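Aminoglycoside N(3)-acetyltransferase, AAC(3)-IVa (Escherichia coli, PDB 6MN3) transfers an acetyl group from acetyl-CoA to the N3 amine of 2-deoxystreptamine aminoglycosides, probably including gentamicin and apramycin, and so gives antibiotic resistance. Local coordinates at residues G24-H30 with G57-P63; L239-P244 with A254-S258. All coordinates share one frame; numbering follows the deposited sequence.

Interaction 1: G24-H30 with G57-P63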
loop_
_atom_site.group_PDB
_atom_site.type_symbol
_atom_site.label_atom_id
_atom_site.label_comp_id
_atom_site.label_asym_id
_atom_site.label_seq_id
_atom_site.Cartn_x
_atom_site.Cartn_y
_atom_site.Cartn_z
ATOM N N GLY A 24 6.084 -12.840 -12.904
ATOM C CA GLY A 24 5.472 -13.972 -12.245
ATOM C C GLY A 24 5.309 -13.836 -10.747
ATOM O O GLY A 24 4.787 -14.758 -10.113
ATOM N N GLY A 25 5.733 -12.720 -10.158
ATOM C CA GLY A 25 5.649 -12.523 -8.728
ATOM C C GLY A 25 4.388 -11.787 -8.317
ATOM O O GLY A 25 3.503 -11.492 -9.122
ATOM N N VAL A 26 4.312 -11.496 -7.023
ATOM C CA VAL A 26 3.241 -10.689 -6.456
ATOM C C VAL A 26 3.787 -9.290 -6.221
ATOM O O VAL A 26 4.866 -9.129 -5.640
ATOM C CB VAL A 26 2.706 -11.306 -5.153
ATOM C CG1 VAL A 26 1.685 -10.388 -4.509
ATOM C CG2 VAL A 26 2.097 -12.669 -5.432
ATOM N N LEU A 27 3.051 -8.278 -6.680
ATOM C CA LEU A 27 3.506 -6.892 -6.624
ATOM C C LEU A 27 2.387 -6.015 -6.077
ATOM O O LEU A 27 1.342 -5.862 -6.717
ATOM C CB LEU A 27 3.948 -6.408 -8.005
ATOM C CG LEU A 27 4.483 -4.977 -8.087
ATOM C CD1 LEU A 27 5.791 -4.842 -7.323
ATOM C CD2 LEU A 27 4.661 -4.558 -9.535
ATOM N N LEU A 28 2.608 -5.444 -4.894
ATOM C CA LEU A 28 1.692 -4.481 -4.295
ATOM C C LEU A 28 2.172 -3.078 -4.644
ATOM O O LEU A 28 3.319 -2.721 -4.352
ATOM C CB LEU A 28 1.609 -4.661 -2.782
ATOM C CG LEU A 28 0.878 -3.547 -2.031
ATOM C CD1 LEU A 28 -0.591 -3.510 -2.426
ATOM C CD2 LEU A 28 1.033 -3.712 -0.523
ATOM N N VAL A 29 1.300 -2.287 -5.263
ATOM C CA VAL A 29 1.679 -1.000 -5.830
ATOM C C VAL A 29 0.884 0.102 -5.147
ATOM O O VAL A 29 -0.352 0.123 -5.218
ATOM C CB VAL A 29 1.457 -0.962 -7.350
ATOM C CG1 VAL A 29 1.751 0.428 -7.891
ATOM C CG2 VAL A 29 2.326 -2.002 -8.032
ATOM N N HIS A 30 1.595 1.006 -4.480
ATOM C CA HIS A 30 1.054 2.283 -4.040
ATOM C C HIS A 30 1.518 3.348 -5.023
ATOM O O HIS A 30 2.720 3.481 -5.275
ATOM C CB HIS A 30 1.520 2.623 -2.626
ATOM C CG HIS A 30 1.489 1.462 -1.679
ATOM N ND1 HIS A 30 0.378 1.144 -0.928
ATOM C CD2 HIS A 30 2.437 0.552 -1.353
ATOM C CE1 HIS A 30 0.641 0.084 -0.184
ATOM N NE2 HIS A 30 1.884 -0.294 -0.424
ATOM N N GLY A 57 1.782 -15.064 -15.121
ATOM C CA GLY A 57 1.910 -15.728 -13.841
ATOM C C GLY A 57 1.895 -14.769 -12.670
ATOM O O GLY A 57 1.655 -15.175 -11.530
ATOM N N GLY A 58 2.142 -13.487 -12.938
ATOM C CA GLY A 58 2.211 -12.510 -11.874
ATOM C C GLY A 58 0.847 -12.040 -11.407
ATOM O O GLY A 58 -0.156 -12.139 -12.110
ATOM N N THR A 59 0.820 -11.513 -10.186
ATOM C CA THR A 59 -0.398 -10.986 -9.589
ATOM C C THR A 59 -0.147 -9.563 -9.116
ATOM O O THR A 59 0.814 -9.310 -8.382
ATOM C CB THR A 59 -0.870 -11.859 -8.425
ATOM O OG1 THR A 59 -1.131 -13.183 -8.904
ATOM C CG2 THR A 59 -2.141 -11.285 -7.814
ATOM N N LEU A 60 -1.008 -8.644 -9.541
ATOM C CA LEU A 60 -0.893 -7.228 -9.214
ATOM C C LEU A 60 -1.897 -6.874 -8.128
ATOM O O LEU A 60 -3.083 -7.190 -8.250
ATOM C CB LEU A 60 -1.136 -6.369 -10.456
ATOM C CG LEU A 60 -1.261 -4.863 -10.250
ATOM C CD1 LEU A 60 0.046 -4.290 -9.722
ATOM C CD2 LEU A 60 -1.666 -4.191 -11.555
ATOM N N VAL A 61 -1.423 -6.220 -7.069
ATOM C CA VAL A 61 -2.257 -5.863 -5.928
ATOM C C VAL A 61 -2.150 -4.365 -5.682
ATOM O O VAL A 61 -1.067 -3.783 -5.791
ATOM C CB VAL A 61 -1.863 -6.648 -4.659
ATOM C CG1 VAL A 61 -2.946 -6.514 -3.604
ATOM C CG2 VAL A 61 -1.613 -8.112 -4.989
ATOM N N MET A 62 -3.276 -3.745 -5.342
ATOM C CA MET A 62 -3.343 -2.325 -5.037
ATOM C C MET A 62 -4.294 -2.095 -3.874
ATOM O O MET A 62 -5.272 -2.834 -3.709
ATOM C CB MET A 62 -3.822 -1.500 -6.240
ATOM C CG MET A 62 -2.875 -1.492 -7.413
ATOM S SD MET A 62 -3.464 -0.365 -8.680
ATOM C CE MET A 62 -2.553 -0.951 -10.104
ATOM N N PRO A 63 -4.034 -1.079 -3.052
ATOM C CA PRO A 63 -5.022 -0.686 -2.045
ATOM C C PRO A 63 -6.298 -0.210 -2.721
ATOM O O PRO A 63 -6.278 0.304 -3.842
ATOM C CB PRO A 63 -4.326 0.449 -1.285
ATOM C CG PRO A 63 -3.297 0.965 -2.233
ATOM C CD PRO A 63 -2.834 -0.227 -3.016
#
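Val26 to Val29 run beside Thr59 to Val61 as two neighbouring parallel strands of the mixed central sheet. The 26 residues between the segments are largely helical and include helix 42-54, so the connection is a beta-alpha-beta crossover. The short strand axes approach to 4.6 Å and are turned by 29° to each other. Four backbone bonds alternate in the parallel pattern. Thr59 N donates to Gly25 O at 2.9 Å, and Leu27 N to Thr59 O. Val61 N then donates to Leu27 O at 2.8 Å, and Val29 N to Val61 O. The carbonyl of Val61 also receives a CA-H...O contact, with Leu28 CA 3.2 Å from Val61 O.

Leu28 can be followed outward. Leu28 CB lies 4.1 Å from Val61 O. CG stands anti to the backbone N (chi1 169°), and chi2 of 65° then carries CD1 over the partner strand. There Leu28 CD1 meets Val61 CG1 and Pro63 CD, and it comes within 3.4 Å of Val61 O. Leu28 CD2 turns instead to the ring of its own strand, 3.5 Å from His30 NE2. Val26 and Val61 add to the same face of the sheet, where CG1 of the first meets CG2 of the second. On this face too, Thr59 OG1 is held by the backbone N of Gln112.

Leu27 and Leu60 point to the other face. Leu60 CD1 reaches across the strands to Val29 CG2. Helix 42-54 covers this side, with Leu54 against both leucines, and helix 86-91 packs on Leu60 and Met62. On its far side, strand 26-31 pairs with strand 141-145. Past the last paired residues, the Pro63 ring closes against the first strand, with Pro63 CD 3.3 Å from Val29 O and Pro63 CG approaching His30 ND1 obliquely.

Interaction 2: L239-P244 with A254-S258. With ZN (zinc ion), chain D.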
loop_
_atom_site.group_PDB
_atom_site.type_symbol
_atom_site.label_atom_id
_atom_site.label_comp_id
_atom_site.label_asym_id
_atom_site.label_seq_id
_atom_site.Cartn_x
_atom_site.Cartn_y
_atom_site.Cartn_z
ATOM N N LEU A 239 8.067 3.241 19.869
ATOM C CA LEU A 239 7.511 4.515 19.433
ATOM C C LEU A 239 8.427 5.223 18.438
ATOM O O LEU A 239 8.508 6.455 18.429
ATOM C CB LEU A 239 7.233 5.414 20.638
ATOM C CG LEU A 239 6.585 4.728 21.842
ATOM C CD1 LEU A 239 6.400 5.708 22.989
ATOM C CD2 LEU A 239 5.256 4.095 21.453
ATOM N N ILE A 240 9.124 4.454 17.597
ATOM C CA ILE A 240 10.047 5.046 16.632
ATOM C C ILE A 240 9.294 5.845 15.575
ATOM O O ILE A 240 9.792 6.866 15.082
ATOM C CB ILE A 240 10.926 3.948 16.000
ATOM C CG1 ILE A 240 11.893 4.541 14.973
ATOM C CG2 ILE A 240 10.068 2.866 15.357
ATOM C CD1 ILE A 240 13.078 5.248 15.587
ATOM N N PHE A 241 8.085 5.415 15.219
ATOM C CA PHE A 241 7.284 6.073 14.199
ATOM C C PHE A 241 6.459 7.235 14.740
ATOM O O PHE A 241 5.715 7.855 13.973
ATOM C CB PHE A 241 6.352 5.057 13.529
ATOM C CG PHE A 241 7.067 4.028 12.699
ATOM C CD1 PHE A 241 8.172 4.375 11.939
ATOM C CD2 PHE A 241 6.629 2.714 12.674
ATOM C CE1 PHE A 241 8.827 3.430 11.171
ATOM C CE2 PHE A 241 7.280 1.765 11.910
ATOM C CZ PHE A 241 8.382 2.123 11.157
ATOM N N LEU A 242 6.567 7.542 16.030
ATOM C CA LEU A 242 5.779 8.599 16.652
ATOM C C LEU A 242 6.586 9.887 16.707
ATOM O O LEU A 242 7.737 9.888 17.162
ATOM C CB LEU A 242 5.342 8.201 18.062
ATOM C CG LEU A 242 4.297 7.093 18.199
ATOM C CD1 LEU A 242 3.686 7.130 19.591
ATOM C CD2 LEU A 242 3.221 7.219 17.128
ATOM N N HIS A 243 5.984 10.976 16.240
ATOM C CA HIS A 243 6.606 12.281 16.390
ATOM C C HIS A 243 6.803 12.583 17.873
ATOM O O HIS A 243 5.918 12.290 18.686
ATOM C CB HIS A 243 5.743 13.370 15.751
ATOM C CG HIS A 243 6.126 13.697 14.343
ATOM N ND1 HIS A 243 5.393 13.273 13.256
ATOM C CD2 HIS A 243 7.158 14.417 13.845
ATOM C CE1 HIS A 243 5.961 13.715 12.148
ATOM N NE2 HIS A 243 7.034 14.410 12.477
ATOM N N PRO A 244 7.938 13.156 18.264
ATOM C CA PRO A 244 8.106 13.547 19.656
ATOM C C PRO A 244 7.135 14.654 20.011
ATOM O O PRO A 244 6.663 15.398 19.128
ATOM C CB PRO A 244 9.562 14.027 19.720
ATOM C CG PRO A 244 9.904 14.396 18.323
ATOM C CD PRO A 244 9.133 13.448 17.455
ATOM N N ALA A 254 -1.900 11.937 19.773
ATOM C CA ALA A 254 -3.098 11.164 20.088
ATOM C C ALA A 254 -2.761 9.692 20.295
ATOM O O ALA A 254 -3.321 9.041 21.185
ATOM C CB ALA A 254 -4.136 11.329 18.979
ATOM N N ALA A 255 -1.850 9.151 19.481
ATOM C CA ALA A 255 -1.429 7.766 19.664
ATOM C C ALA A 255 -0.630 7.600 20.950
ATOM O O ALA A 255 -0.737 6.570 21.625
ATOM C CB ALA A 255 -0.614 7.300 18.458
ATOM N N ARG A 256 0.170 8.607 21.306
ATOM C CA ARG A 256 0.937 8.545 22.547
ATOM C C ARG A 256 0.018 8.483 23.762
ATOM O O ARG A 256 0.333 7.812 24.753
ATOM C CB ARG A 256 1.873 9.750 22.642
ATOM C CG ARG A 256 2.736 9.784 23.893
ATOM C CD ARG A 256 4.162 9.354 23.594
ATOM N NE ARG A 256 4.794 10.221 22.602
ATOM C CZ ARG A 256 6.032 10.057 22.148
ATOM N NH1 ARG A 256 6.778 9.058 22.598
ATOM N NH2 ARG A 256 6.525 10.891 21.243
ATOM N N GLN A 257 -1.127 9.167 23.698
ATOM C CA GLN A 257 -2.040 9.212 24.837
ATOM C C GLN A 257 -2.557 7.822 25.189
ATOM O O GLN A 257 -2.559 7.424 26.359
ATOM C CB GLN A 257 -3.208 10.153 24.538
ATOM C CG GLN A 257 -2.839 11.626 24.512
ATOM C CD GLN A 257 -3.997 12.504 24.080
ATOM O OE1 GLN A 257 -4.959 12.030 23.474
ATOM N NE2 GLN A 257 -3.909 13.793 24.386
ATOM N N SER A 258 -2.997 7.065 24.183
ATOM C CA SER A 258 -3.553 5.737 24.417
ATOM C C SER A 258 -2.455 4.712 24.669
ATOM O O SER A 258 -2.477 3.621 24.089
ATOM C CB SER A 258 -4.421 5.305 23.233
ATOM O OG SER A 258 -5.564 6.132 23.108
HETATM ZN ZN ZN D . 3.310 12.893 13.772
#
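Leu239 to Leu242 form a type I beta turn, and the chain then extends through His243 and Pro244 beside the last turn of helix 250-257. The turn is closed by Leu242 N and Leu239 O at 3.3 Å.

Arg256 makes most of the contact. Its CG is anti to the backbone N, and the chain bends at chi2 (103°) and chi3 (60°). These bends carry the guanidinium out over the loop. Arg256 NH2 donates a weak hydrogen bond to His243 O at 3.0 Å, with an angle of only 123° at the hydrogen. His243 O and Pro244 CA both lie at the guanidinium edge. Leu242 CB lies over one face, 4.3 Å from Arg256 NH2. Leu239 CD1 meets Arg256 NH1 obliquely at 3.4 Å. The contact buries Arg256 NE without a polar partner in the model.

Beyond its CB, Leu242 reaches the helix with both methyls. CD1 lies near Arg256 N, and Leu242 CD2 packs on Ala255 CB at 4.1 Å.

The residue that offers its carbonyl to Arg256 also binds metal. The imidazole leads away from the helix segment 254-258, and His243 ND1 is 2.2 Å from the zinc ion. Cys191, Cys249 and Cys252 complete this site of three cysteines and one histidine. Cys252 belongs to helix 250-257, so the zinc ties the helix to the loop, and the weak Arg256 bond adds a second link. On the other side of the turn, Ile240 packs on helices 197-204 and 223-236, and Phe241 touches Leu234 of helix 223-236.

In the fold
Interaction 1 is complete before interaction 2 begins along the chain. Their centres are 31 Å apart, on opposite sides of the chain's centre, and their nearest atoms are about 13 Å apart. They share no helix or strand. Interaction 1 lies within the seven-stranded mixed sheet and is mostly buried. Interaction 2 lies near the C-terminus. There a loop following helix 223-236 meets helix 250-257 at the zinc site. The sheet and this region are connected through the chain, because strand 216-222 leads directly into helix 223-236. One contact thus pairs two inner strands of the central sheet, and the other lies where the zinc joins the C-terminal part to Cys191, earlier in the chain.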